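Local structure of 5-formyl-3-hydroxy-2-methylpyridine 4-carboxylate 5-dehydrogenase (Mesorhizobium japonicum MAFF 303099, 4OM8) at residues D102-D108 against I127-R132; T115-T121 against D181-F185; P146-A152 against L173-V178. The protein catalyses the NAD(+)-dependent oxidation of 5-formyl-3-hydroxy-2-methylpyridine-4-carboxylate in vitamin B6 degradation, and can also reduce the same aldehyde with NADH to 4-pyridoxate. Residues are numbered along the deposited sequence.

Contact 1. Residues D102-D108 against I127-R132; sequences DGLIGQD and ISYPER
Two surface loops meet around the guanidinium of R132. Residues 102-108 run irregularly, and 127-132 form a loop with a short 3-10 segment at P130-E131. CA atoms come closest at D102-I127 (6.5 Å), Q107-Y129 (6.5 Å) and D108-R132 (6.6 Å). D102 takes chi1 t and directs its carboxylate at S128. D102 OD2 accepts from S128 N at 2.9 Å, and D102 OD1 from S128 OG at 2.6 Å. D102 OD1 also makes a long salt bridge with R132 NH2 at 3.6 Å. The setting is the rim of the Rossmann-type NAD-binding domain: the loop between helix 91-102 and strand 110-113 lies beside the loop leading into strand 133-137. Y129 has left-handed backbone angles (47/66), and its O accepts from R132 N at 3.1 Å. The R132 side chain, p at chi1 and chi2 and t at chi3, folds back over its own loop. R132 NE and R132 NH2 both donate to S128 O, at 2.9 and 3.0 Å. R132 NH1 donates to G106 O at 3.0 Å, near the guanidinium plane, and also to T109 O, just after D108. Q107 O lies over one face of the guanidinium and 3.4 Å from R132 CG. Water 1 lies 2.9 Å from D102 O and accepts from R132 NH2 at 2.9 Å. I105 CD1 lies 4.0 Å from R132 NH1, and I105 and I127 both touch V111.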
loop_
_atom_site.group_PDB
_atom_site.type_symbol
_atom_site.label_atom_id
_atom_site.label_comp_id
_atom_site.label_asym_id
_atom_site.label_seq_id
_atom_site.Cartn_x
_atom_site.Cartn_y
_atom_site.Cartn_z
ATOM N N ASP A 102 -18.721 -26.146 22.192
ATOM C CA ASP A 102 -17.713 -26.963 22.876
ATOM C C ASP A 102 -18.206 -28.397 23.067
ATOM O O ASP A 102 -17.487 -29.358 22.782
ATOM C CB ASP A 102 -17.350 -26.326 24.222
ATOM C CG ASP A 102 -15.992 -26.757 24.742
ATOM O OD1 ASP A 102 -15.415 -27.740 24.230
ATOM O OD2 ASP A 102 -15.518 -26.116 25.702
ATOM N N GLY A 103 -19.450 -28.542 23.506
ATOM C CA GLY A 103 -19.988 -29.866 23.755
ATOM C C GLY A 103 -20.412 -30.611 22.507
ATOM O O GLY A 103 -20.774 -31.787 22.590
ATOM N N LEU A 104 -20.360 -29.942 21.355
ATOM C CA LEU A 104 -20.871 -30.503 20.103
ATOM C C LEU A 104 -19.784 -30.918 19.120
ATOM O O LEU A 104 -20.078 -31.465 18.051
ATOM C CB LEU A 104 -21.776 -29.491 19.420
ATOM C CG LEU A 104 -22.969 -29.010 20.228
ATOM C CD1 LEU A 104 -23.714 -27.952 19.450
ATOM C CD2 LEU A 104 -23.873 -30.195 20.550
ATOM N N ILE A 105 -18.535 -30.628 19.468
ATOM C CA ILE A 105 -17.423 -30.939 18.588
ATOM C C ILE A 105 -16.357 -31.749 19.312
ATOM O O ILE A 105 -16.254 -31.730 20.545
ATOM C CB ILE A 105 -16.784 -29.655 18.010
ATOM C CG1 ILE A 105 -16.182 -28.802 19.127
ATOM C CG2 ILE A 105 -17.813 -28.839 17.220
ATOM C CD1 ILE A 105 -15.572 -27.497 18.620
ATOM N N GLY A 106 -15.550 -32.443 18.523
ATOM C CA GLY A 106 -14.448 -33.224 19.057
ATOM C C GLY A 106 -13.403 -32.367 19.749
ATOM O O GLY A 106 -13.177 -31.219 19.362
ATOM N N GLN A 107 -12.750 -32.926 20.765
ATOM C CA GLN A 107 -11.722 -32.181 21.479
ATOM C C GLN A 107 -10.515 -31.872 20.577
ATOM O O GLN A 107 -9.699 -31.013 20.899
ATOM C CB GLN A 107 -11.287 -32.956 22.723
ATOM C CG GLN A 107 -10.764 -34.333 22.410
ATOM C CD GLN A 107 -10.730 -35.211 23.641
ATOM O OE1 GLN A 107 -11.758 -35.746 24.065
ATOM N NE2 GLN A 107 -9.555 -35.342 24.236
ATOM N N ASP A 108 -10.405 -32.565 19.450
ATOM C CA ASP A 108 -9.323 -32.278 18.517
ATOM C C ASP A 108 -9.786 -31.445 17.319
ATOM O O ASP A 108 -8.983 -31.126 16.436
ATOM C CB ASP A 108 -8.659 -33.572 18.043
ATOM C CG ASP A 108 -9.617 -34.505 17.340
ATOM O OD1 ASP A 108 -10.844 -34.396 17.550
ATOM O OD2 ASP A 108 -9.130 -35.368 16.578
ATOM N N ILE A 127 -12.764 -21.877 25.945
ATOM C CA ILE A 127 -13.099 -23.163 25.349
ATOM C C ILE A 127 -12.212 -24.269 25.922
ATOM O O ILE A 127 -11.065 -24.014 26.307
ATOM C CB ILE A 127 -12.965 -23.102 23.806
ATOM C CG1 ILE A 127 -13.780 -24.224 23.159
ATOM C CG2 ILE A 127 -11.497 -23.086 23.389
ATOM C CD1 ILE A 127 -13.923 -24.107 21.657
ATOM N N SER A 128 -12.738 -25.489 26.004
ATOM C CA SER A 128 -11.917 -26.623 26.403
ATOM C C SER A 128 -10.808 -26.839 25.388
ATOM O O SER A 128 -10.950 -26.459 24.219
ATOM C CB SER A 128 -12.760 -27.898 26.537
ATOM O OG SER A 128 -13.113 -28.444 25.273
ATOM N N TYR A 129 -9.714 -27.454 25.835
ATOM C CA TYR A 129 -8.557 -27.714 24.972
ATOM C C TYR A 129 -8.177 -26.469 24.163
ATOM O O TYR A 129 -8.262 -26.454 22.940
ATOM C CB TYR A 129 -8.823 -28.920 24.056
ATOM C CG TYR A 129 -8.779 -30.212 24.839
ATOM C CD1 TYR A 129 -7.565 -30.840 25.098
ATOM C CD2 TYR A 129 -9.935 -30.770 25.359
ATOM C CE1 TYR A 129 -7.502 -32.009 25.850
ATOM C CE2 TYR A 129 -9.885 -31.954 26.111
ATOM C CZ TYR A 129 -8.663 -32.554 26.342
ATOM O OH TYR A 129 -8.599 -33.708 27.084
ATOM N N PRO A 130 -7.731 -25.419 24.859
ATOM C CA PRO A 130 -7.413 -24.147 24.199
ATOM C C PRO A 130 -6.276 -24.297 23.203
ATOM O O PRO A 130 -6.068 -23.398 22.377
ATOM C CB PRO A 130 -7.008 -23.232 25.362
ATOM C CG PRO A 130 -6.589 -24.186 26.464
ATOM C CD PRO A 130 -7.465 -25.381 26.306
ATOM N N GLU A 131 -5.556 -25.417 23.264
ATOM C CA GLU A 131 -4.440 -25.635 22.359
ATOM C C GLU A 131 -4.882 -25.798 20.909
ATOM O O GLU A 131 -4.064 -25.603 20.002
ATOM C CB GLU A 131 -3.619 -26.856 22.777
ATOM C CG GLU A 131 -3.206 -26.853 24.231
ATOM C CD GLU A 131 -4.278 -27.443 25.131
ATOM O OE1 GLU A 131 -5.323 -27.890 24.615
ATOM O OE2 GLU A 131 -4.053 -27.491 26.345
ATOM N N ARG A 132 -6.151 -26.146 20.678
ATOM C CA ARG A 132 -6.663 -26.282 19.314
ATOM C C ARG A 132 -7.446 -25.039 18.876
ATOM O O ARG A 132 -8.161 -25.069 17.860
ATOM C CB ARG A 132 -7.537 -27.547 19.157
ATOM C CG ARG A 132 -8.594 -27.821 20.243
ATOM C CD ARG A 132 -9.762 -26.807 20.264
ATOM N NE ARG A 132 -10.667 -27.132 21.372
ATOM C CZ ARG A 132 -11.693 -27.974 21.270
ATOM N NH1 ARG A 132 -11.975 -28.551 20.105
ATOM N NH2 ARG A 132 -12.445 -28.239 22.339
HETATM O O HOH W 1 -14.741 -29.984 22.285
#

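Contact 2. Residues T115-T121 against D181-F185; sequences TSGIPIT and DVPGF. With NAD (nicotinamide-adenine-dinucleotide), chain C.
An aspartate holds the N-terminus of helix 120-123 here, next to the NAD pocket of the Rossmann domain. P119 occupies the N-cap position and has no side-chain acceptor to offer; D181 from the other segment accepts from the first-turn amides instead. The nearest CA pair is P119-D181, 6.3 Å. Residues 182-185 form a type II turn, closed by F185 N to V182 O at 2.9 Å, with G184 at phi/psi 81/6. D181, chi1 t, accepts hydrogen bonds from I120 N on OD1 (3.2 Å) and from T121 N on OD2 (2.8 Å). T121 OG1 also donates to D181 OD2 at 2.7 Å. T115 OG1 accepts from I118 N at 3.1 Å, an ST motif, and is also hydrogen-bonded to E89. Water 2 accepts from G184 N (2.9 Å) and donates to S116 O (3.1 Å). F185, chi1 m, points toward the 115-121 loop. F185 CZ makes an apolar contact with I120 CD1 at 4.0 Å. The T115 carbonyl oxygen lies near the plane of the ring, with T115 O 3.3 Å from F185 CE2. Towards the cofactor, S116 OG is hydrogen-bonded to H137, a residue inferred to be important for catalysis. T115 CA is 3.6 Å from NAD O3D, and S116 OG is 3.4 Å from C6N of the nicotinamide ring.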
loop_
_atom_site.group_PDB
_atom_site.type_symbol
_atom_site.label_atom_id
_atom_site.label_comp_id
_atom_site.label_asym_id
_atom_site.label_seq_id
_atom_site.Cartn_x
_atom_site.Cartn_y
_atom_site.Cartn_z
ATOM N N THR A 115 -11.368 -13.022 14.325
ATOM C CA THR A 115 -11.240 -11.737 15.018
ATOM C C THR A 115 -10.092 -10.883 14.475
ATOM O O THR A 115 -9.031 -11.388 14.113
ATOM C CB THR A 115 -11.035 -11.922 16.535
ATOM O OG1 THR A 115 -11.035 -10.630 17.171
ATOM C CG2 THR A 115 -9.706 -12.625 16.824
ATOM N N SER A 116 -10.320 -9.576 14.426
ATOM C CA SER A 116 -9.251 -8.645 14.087
ATOM C C SER A 116 -8.520 -8.118 15.325
ATOM O O SER A 116 -7.310 -7.906 15.291
ATOM C CB SER A 116 -9.816 -7.474 13.279
ATOM O OG SER A 116 -10.304 -7.912 12.023
ATOM N N GLY A 117 -9.246 -7.899 16.414
ATOM C CA GLY A 117 -8.683 -7.141 17.519
ATOM C C GLY A 117 -8.735 -7.737 18.907
ATOM O O GLY A 117 -8.263 -7.120 19.858
ATOM N N ILE A 118 -9.316 -8.926 19.039
ATOM C CA ILE A 118 -9.347 -9.585 20.336
ATOM C C ILE A 118 -8.217 -10.608 20.401
ATOM O O ILE A 118 -8.092 -11.448 19.515
ATOM C CB ILE A 118 -10.705 -10.253 20.576
ATOM C CG1 ILE A 118 -11.823 -9.206 20.426
ATOM C CG2 ILE A 118 -10.736 -10.912 21.955
ATOM C CD1 ILE A 118 -13.221 -9.778 20.397
ATOM N N PRO A 119 -7.378 -10.541 21.449
ATOM C CA PRO A 119 -6.247 -11.471 21.515
ATOM C C PRO A 119 -6.697 -12.921 21.513
ATOM O O PRO A 119 -7.675 -13.275 22.184
ATOM C CB PRO A 119 -5.568 -11.127 22.848
ATOM C CG PRO A 119 -6.035 -9.763 23.183
ATOM C CD PRO A 119 -7.394 -9.596 22.580
ATOM N N ILE A 120 -5.997 -13.750 20.750
ATOM C CA ILE A 120 -6.321 -15.173 20.713
ATOM C C ILE A 120 -6.141 -15.745 22.115
ATOM O O ILE A 120 -6.864 -16.646 22.533
ATOM C CB ILE A 120 -5.433 -15.925 19.695
ATOM C CG1 ILE A 120 -5.521 -15.259 18.309
ATOM C CG2 ILE A 120 -5.836 -17.384 19.597
ATOM C CD1 ILE A 120 -6.950 -14.989 17.825
ATOM N N THR A 121 -5.189 -15.180 22.855
ATOM C CA THR A 121 -4.931 -15.610 24.227
ATOM C C THR A 121 -6.157 -15.428 25.130
ATOM O O THR A 121 -6.428 -16.266 26.013
ATOM C CB THR A 121 -3.740 -14.842 24.798
ATOM O OG1 THR A 121 -2.578 -15.185 24.040
ATOM C CG2 THR A 121 -3.511 -15.182 26.268
ATOM N N ASP A 181 1.101 -12.982 19.713
ATOM C CA ASP A 181 -0.285 -12.534 19.789
ATOM C C ASP A 181 -0.356 -11.043 20.156
ATOM O O ASP A 181 -0.848 -10.668 21.220
ATOM C CB ASP A 181 -1.011 -13.422 20.817
ATOM C CG ASP A 181 -2.505 -13.182 20.902
ATOM O OD1 ASP A 181 -3.124 -12.658 19.951
ATOM O OD2 ASP A 181 -3.070 -13.555 21.956
ATOM N N VAL A 182 0.148 -10.192 19.262
ATOM C CA VAL A 182 0.171 -8.751 19.487
ATOM C C VAL A 182 -1.102 -8.086 18.971
ATOM O O VAL A 182 -1.748 -8.609 18.058
ATOM C CB VAL A 182 1.398 -8.096 18.802
ATOM C CG1 VAL A 182 2.682 -8.635 19.414
ATOM C CG2 VAL A 182 1.383 -8.324 17.296
ATOM N N PRO A 183 -1.481 -6.940 19.572
ATOM C CA PRO A 183 -2.709 -6.262 19.137
ATOM C C PRO A 183 -2.679 -5.939 17.647
ATOM O O PRO A 183 -1.733 -5.302 17.187
ATOM C CB PRO A 183 -2.724 -4.984 19.988
ATOM C CG PRO A 183 -1.966 -5.358 21.238
ATOM C CD PRO A 183 -0.881 -6.303 20.762
ATOM N N GLY A 184 -3.691 -6.375 16.903
ATOM C CA GLY A 184 -3.742 -6.095 15.479
ATOM C C GLY A 184 -2.898 -7.034 14.635
ATOM O O GLY A 184 -2.787 -6.827 13.433
ATOM N N PHE A 185 -2.311 -8.061 15.258
ATOM C CA PHE A 185 -1.468 -9.046 14.564
ATOM C C PHE A 185 -0.435 -8.316 13.687
ATOM O O PHE A 185 0.312 -7.492 14.213
ATOM C CB PHE A 185 -2.348 -10.023 13.781
ATOM C CG PHE A 185 -3.488 -10.580 14.599
ATOM C CD1 PHE A 185 -3.271 -11.055 15.886
ATOM C CD2 PHE A 185 -4.776 -10.607 14.089
ATOM C CE1 PHE A 185 -4.311 -11.557 16.642
ATOM C CE2 PHE A 185 -5.824 -11.093 14.840
ATOM C CZ PHE A 185 -5.595 -11.584 16.116
HETATM P PA NAD C . -20.760 -8.705 10.547
HETATM O O1A NAD C . -21.331 -7.817 11.638
HETATM O O2A NAD C . -20.895 -8.311 9.084
HETATM O O5B NAD C . -21.402 -10.170 10.727
HETATM C C5B NAD C . -21.537 -10.790 12.006
HETATM C C4B NAD C . -22.566 -11.902 11.873
HETATM O O4B NAD C . -22.566 -12.695 13.060
HETATM C C3B NAD C . -23.974 -11.334 11.699
HETATM O O3B NAD C . -24.577 -11.857 10.508
HETATM C C2B NAD C . -24.704 -11.787 12.958
HETATM O O2B NAD C . -26.102 -12.057 12.773
HETATM C C1B NAD C . -23.935 -13.041 13.321
HETATM N N9A NAD C . -24.051 -13.489 14.720
HETATM C C8A NAD C . -24.163 -12.737 15.827
HETATM N N7A NAD C . -24.218 -13.520 16.933
HETATM C C5A NAD C . -24.134 -14.799 16.532
HETATM C C6A NAD C . -24.133 -16.125 17.176
HETATM N N6A NAD C . -24.231 -16.255 18.521
HETATM N N1A NAD C . -24.031 -17.209 16.376
HETATM C C2A NAD C . -23.936 -17.104 15.040
HETATM N N3A NAD C . -23.932 -15.930 14.388
HETATM C C4A NAD C . -24.031 -14.770 15.072
HETATM O O3 NAD C . -19.229 -9.003 10.958
HETATM P PN NAD C . -17.996 -9.263 9.958
HETATM O O1N NAD C . -17.530 -7.942 9.376
HETATM O O2N NAD C . -18.272 -10.411 9.014
HETATM O O5D NAD C . -16.864 -9.740 10.988
HETATM C C5D NAD C . -16.984 -10.961 11.729
HETATM C C4D NAD C . -15.671 -11.177 12.474
HETATM O O4D NAD C . -14.620 -11.142 11.514
HETATM C C3D NAD C . -15.370 -10.067 13.468
HETATM O O3D NAD C . -14.595 -10.644 14.522
HETATM C C2D NAD C . -14.484 -9.109 12.694
HETATM O O2D NAD C . -13.582 -8.397 13.547
HETATM C C1D NAD C . -13.717 -10.065 11.796
HETATM N N1N NAD C . -13.233 -9.481 10.534
HETATM C C2N NAD C . -13.901 -8.509 9.881
HETATM C C3N NAD C . -13.401 -8.011 8.674
HETATM C C7N NAD C . -14.075 -6.900 7.911
HETATM O O7N NAD C . -15.279 -6.704 7.985
HETATM N N7N NAD C . -13.292 -6.122 7.165
HETATM C C4N NAD C . -12.221 -8.527 8.152
HETATM C C5N NAD C . -11.566 -9.537 8.842
HETATM C C6N NAD C . -12.105 -10.002 10.033
HETATM O O HOH W 2 -5.542 -8.419 17.725
#

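Contact 3. Residues P146-A152 against L173-V178; sequences PMIEVIA and LLPVVV
Strands 147-151 and 174-178 run side by side and parallel, their axes 4.7 Å apart at closest and at -30°. The register pairs M147 with L174, I148 with P175, E149 with V176 and V150 with V177, at CA-CA distances of 4.6 to 4.9 Å. P146 opens the ladder: its O accepts from L174 N at 2.8 Å, and its ring packs on L173 and L174. M147 brings its CA within 3.2 Å of L174 O, a CA-H...O contact. Its side chain, chi1 t, sets M147 SD 3.8 Å from V176 CG2. At I148 the N donates to L174 O (3.0 Å) and the O accepts from V176 N (2.9 Å). I148 CD1 meets L173 CD1 at 3.9 Å on the face turned to helix 158-170. E149 points to the face of M147 and V176. E149 CG touches V176 CG2 at 3.7 Å, while its carboxylate hydrogen-bonds to H137 through OE1 and the amides of V186 and E187 through OE2. V150, on the helix face, donates from N to V176 O (2.8 Å) and accepts on O from V178 N (2.9 Å). I151 CG1 rests 3.7 Å from V178 CB. Beyond it water takes over: water 3 joins A152 N (2.8 Å) to V178 O (2.7 Å), and water 4 joins A152 O (2.8 Å) to V178 O (2.9 Å). W218 of the second subunit packs on P146, M147 and L174. With helix 158-170 linking them in sequence and packed on the I148 and V150 face, the strands form a beta-alpha-beta crossover at one end of the domain's mixed sheet.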
loop_
_atom_site.group_PDB
_atom_site.type_symbol
_atom_site.label_atom_id
_atom_site.label_comp_id
_atom_site.label_asym_id
_atom_site.label_seq_id
_atom_site.Cartn_x
_atom_site.Cartn_y
_atom_site.Cartn_z
ATOM N N PRO A 146 -6.001 -12.944 -1.086
ATOM C CA PRO A 146 -5.528 -14.333 -0.977
ATOM C C PRO A 146 -4.701 -14.654 0.265
ATOM O O PRO A 146 -4.293 -15.803 0.465
ATOM C CB PRO A 146 -4.677 -14.504 -2.233
ATOM C CG PRO A 146 -4.096 -13.129 -2.457
ATOM C CD PRO A 146 -5.196 -12.152 -2.038
ATOM N N MET A 147 -4.464 -13.642 1.086
ATOM C CA MET A 147 -3.595 -13.766 2.243
ATOM C C MET A 147 -4.405 -13.898 3.520
ATOM O O MET A 147 -5.352 -13.142 3.741
ATOM C CB MET A 147 -2.669 -12.545 2.302
ATOM C CG MET A 147 -1.639 -12.544 3.438
ATOM S SD MET A 147 -2.278 -12.034 5.049
ATOM C CE MET A 147 -2.957 -10.404 4.730
ATOM N N ILE A 148 -4.025 -14.866 4.351
ATOM C CA ILE A 148 -4.655 -15.118 5.642
ATOM C C ILE A 148 -3.599 -15.194 6.724
ATOM O O ILE A 148 -2.593 -15.882 6.553
ATOM C CB ILE A 148 -5.461 -16.447 5.611
ATOM C CG1 ILE A 148 -6.572 -16.369 4.560
ATOM C CG2 ILE A 148 -6.061 -16.744 6.971
ATOM C CD1 ILE A 148 -7.224 -17.721 4.251
ATOM N N GLU A 149 -3.826 -14.478 7.827
ATOM C CA GLU A 149 -2.930 -14.548 8.981
ATOM C C GLU A 149 -3.299 -15.711 9.896
ATOM O O GLU A 149 -4.477 -15.919 10.188
ATOM C CB GLU A 149 -2.975 -13.249 9.784
ATOM C CG GLU A 149 -2.443 -12.021 9.031
ATOM C CD GLU A 149 -2.596 -10.776 9.859
ATOM O OE1 GLU A 149 -3.751 -10.390 10.125
ATOM O OE2 GLU A 149 -1.560 -10.201 10.245
ATOM N N VAL A 150 -2.294 -16.446 10.358
ATOM C CA VAL A 150 -2.495 -17.539 11.309
ATOM C C VAL A 150 -1.798 -17.161 12.613
ATOM O O VAL A 150 -0.582 -16.927 12.611
ATOM C CB VAL A 150 -1.937 -18.861 10.763
ATOM C CG1 VAL A 150 -2.279 -19.995 11.716
ATOM C CG2 VAL A 150 -2.519 -19.153 9.374
ATOM N N ILE A 151 -2.555 -17.056 13.703
ATOM C CA ILE A 151 -2.012 -16.516 14.951
ATOM C C ILE A 151 -2.226 -17.396 16.170
ATOM O O ILE A 151 -3.345 -17.557 16.646
ATOM C CB ILE A 151 -2.615 -15.136 15.281
ATOM C CG1 ILE A 151 -2.664 -14.245 14.032
ATOM C CG2 ILE A 151 -1.830 -14.468 16.411
ATOM C CD1 ILE A 151 -4.051 -14.137 13.380
ATOM N N ALA A 152 -1.134 -17.905 16.724
ATOM C CA ALA A 152 -1.232 -18.623 17.983
ATOM C C ALA A 152 -1.490 -17.696 19.161
ATOM O O ALA A 152 -0.880 -16.629 19.284
ATOM C CB ALA A 152 0.035 -19.405 18.227
ATOM N N LEU A 173 -4.018 -20.712 -1.265
ATOM C CA LEU A 173 -3.995 -19.401 -0.633
ATOM C C LEU A 173 -2.649 -19.171 0.051
ATOM O O LEU A 173 -1.778 -20.038 0.033
ATOM C CB LEU A 173 -5.160 -19.266 0.349
ATOM C CG LEU A 173 -6.515 -19.178 -0.355
ATOM C CD1 LEU A 173 -7.647 -19.122 0.664
ATOM C CD2 LEU A 173 -6.560 -17.971 -1.300
ATOM N N LEU A 174 -2.476 -17.980 0.615
ATOM C CA LEU A 174 -1.176 -17.556 1.122
ATOM C C LEU A 174 -1.235 -17.300 2.618
ATOM O O LEU A 174 -1.653 -16.226 3.059
ATOM C CB LEU A 174 -0.718 -16.296 0.391
ATOM C CG LEU A 174 -0.739 -16.346 -1.135
ATOM C CD1 LEU A 174 -0.431 -14.972 -1.714
ATOM C CD2 LEU A 174 0.272 -17.356 -1.642
ATOM N N PRO A 175 -0.818 -18.286 3.412
ATOM C CA PRO A 175 -0.844 -18.071 4.857
ATOM C C PRO A 175 0.387 -17.333 5.333
ATOM O O PRO A 175 1.468 -17.534 4.782
ATOM C CB PRO A 175 -0.860 -19.491 5.414
ATOM C CG PRO A 175 -0.053 -20.271 4.414
ATOM C CD PRO A 175 -0.277 -19.609 3.058
ATOM N N VAL A 176 0.228 -16.498 6.355
ATOM C CA VAL A 176 1.392 -15.934 7.029
ATOM C C VAL A 176 1.252 -16.190 8.523
ATOM O O VAL A 176 0.205 -15.948 9.123
ATOM C CB VAL A 176 1.582 -14.423 6.744
ATOM C CG1 VAL A 176 1.867 -14.190 5.266
ATOM C CG2 VAL A 176 0.385 -13.617 7.193
ATOM N N VAL A 177 2.316 -16.720 9.111
ATOM C CA VAL A 177 2.301 -17.048 10.523
ATOM C C VAL A 177 2.747 -15.844 11.350
ATOM O O VAL A 177 3.840 -15.292 11.142
ATOM C CB VAL A 177 3.196 -18.267 10.809
ATOM C CG1 VAL A 177 3.289 -18.518 12.297
ATOM C CG2 VAL A 177 2.636 -19.507 10.099
ATOM N N VAL A 178 1.880 -15.437 12.271
ATOM C CA VAL A 178 2.139 -14.331 13.175
ATOM C C VAL A 178 2.572 -14.964 14.486
ATOM O O VAL A 178 1.809 -15.702 15.108
ATOM C CB VAL A 178 0.904 -13.447 13.350
ATOM C CG1 VAL A 178 1.153 -12.336 14.404
ATOM C CG2 VAL A 178 0.491 -12.859 11.995
HETATM O O HOH W 3 1.109 -18.293 15.119
HETATM O O HOH W 4 1.478 -15.981 17.954
#

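Contacts 2 and 3 adjoin, their centres about 13 Å apart. Contact 3 is nested in the chain between the two segments of contact 2. F185 CB packs 3.6 Å from E149 OE2, F185 CD2 lies 3.7 Å from I151 CD1, and D181 CB is 3.6 Å from A152 O. H137, thought to be important for catalysis, is hydrogen-bonded by S116 of contact 2 and E149 of contact 3. Contact 2 touches NAD directly, whereas the E149 side chain is about 8 Å from it. Both contacts also meet the second subunit. Contact 1 stands apart, its centre about 20 Å from that of contact 2 and 22 Å from that of contact 3; its I105 side chain is about 13 Å from NAD.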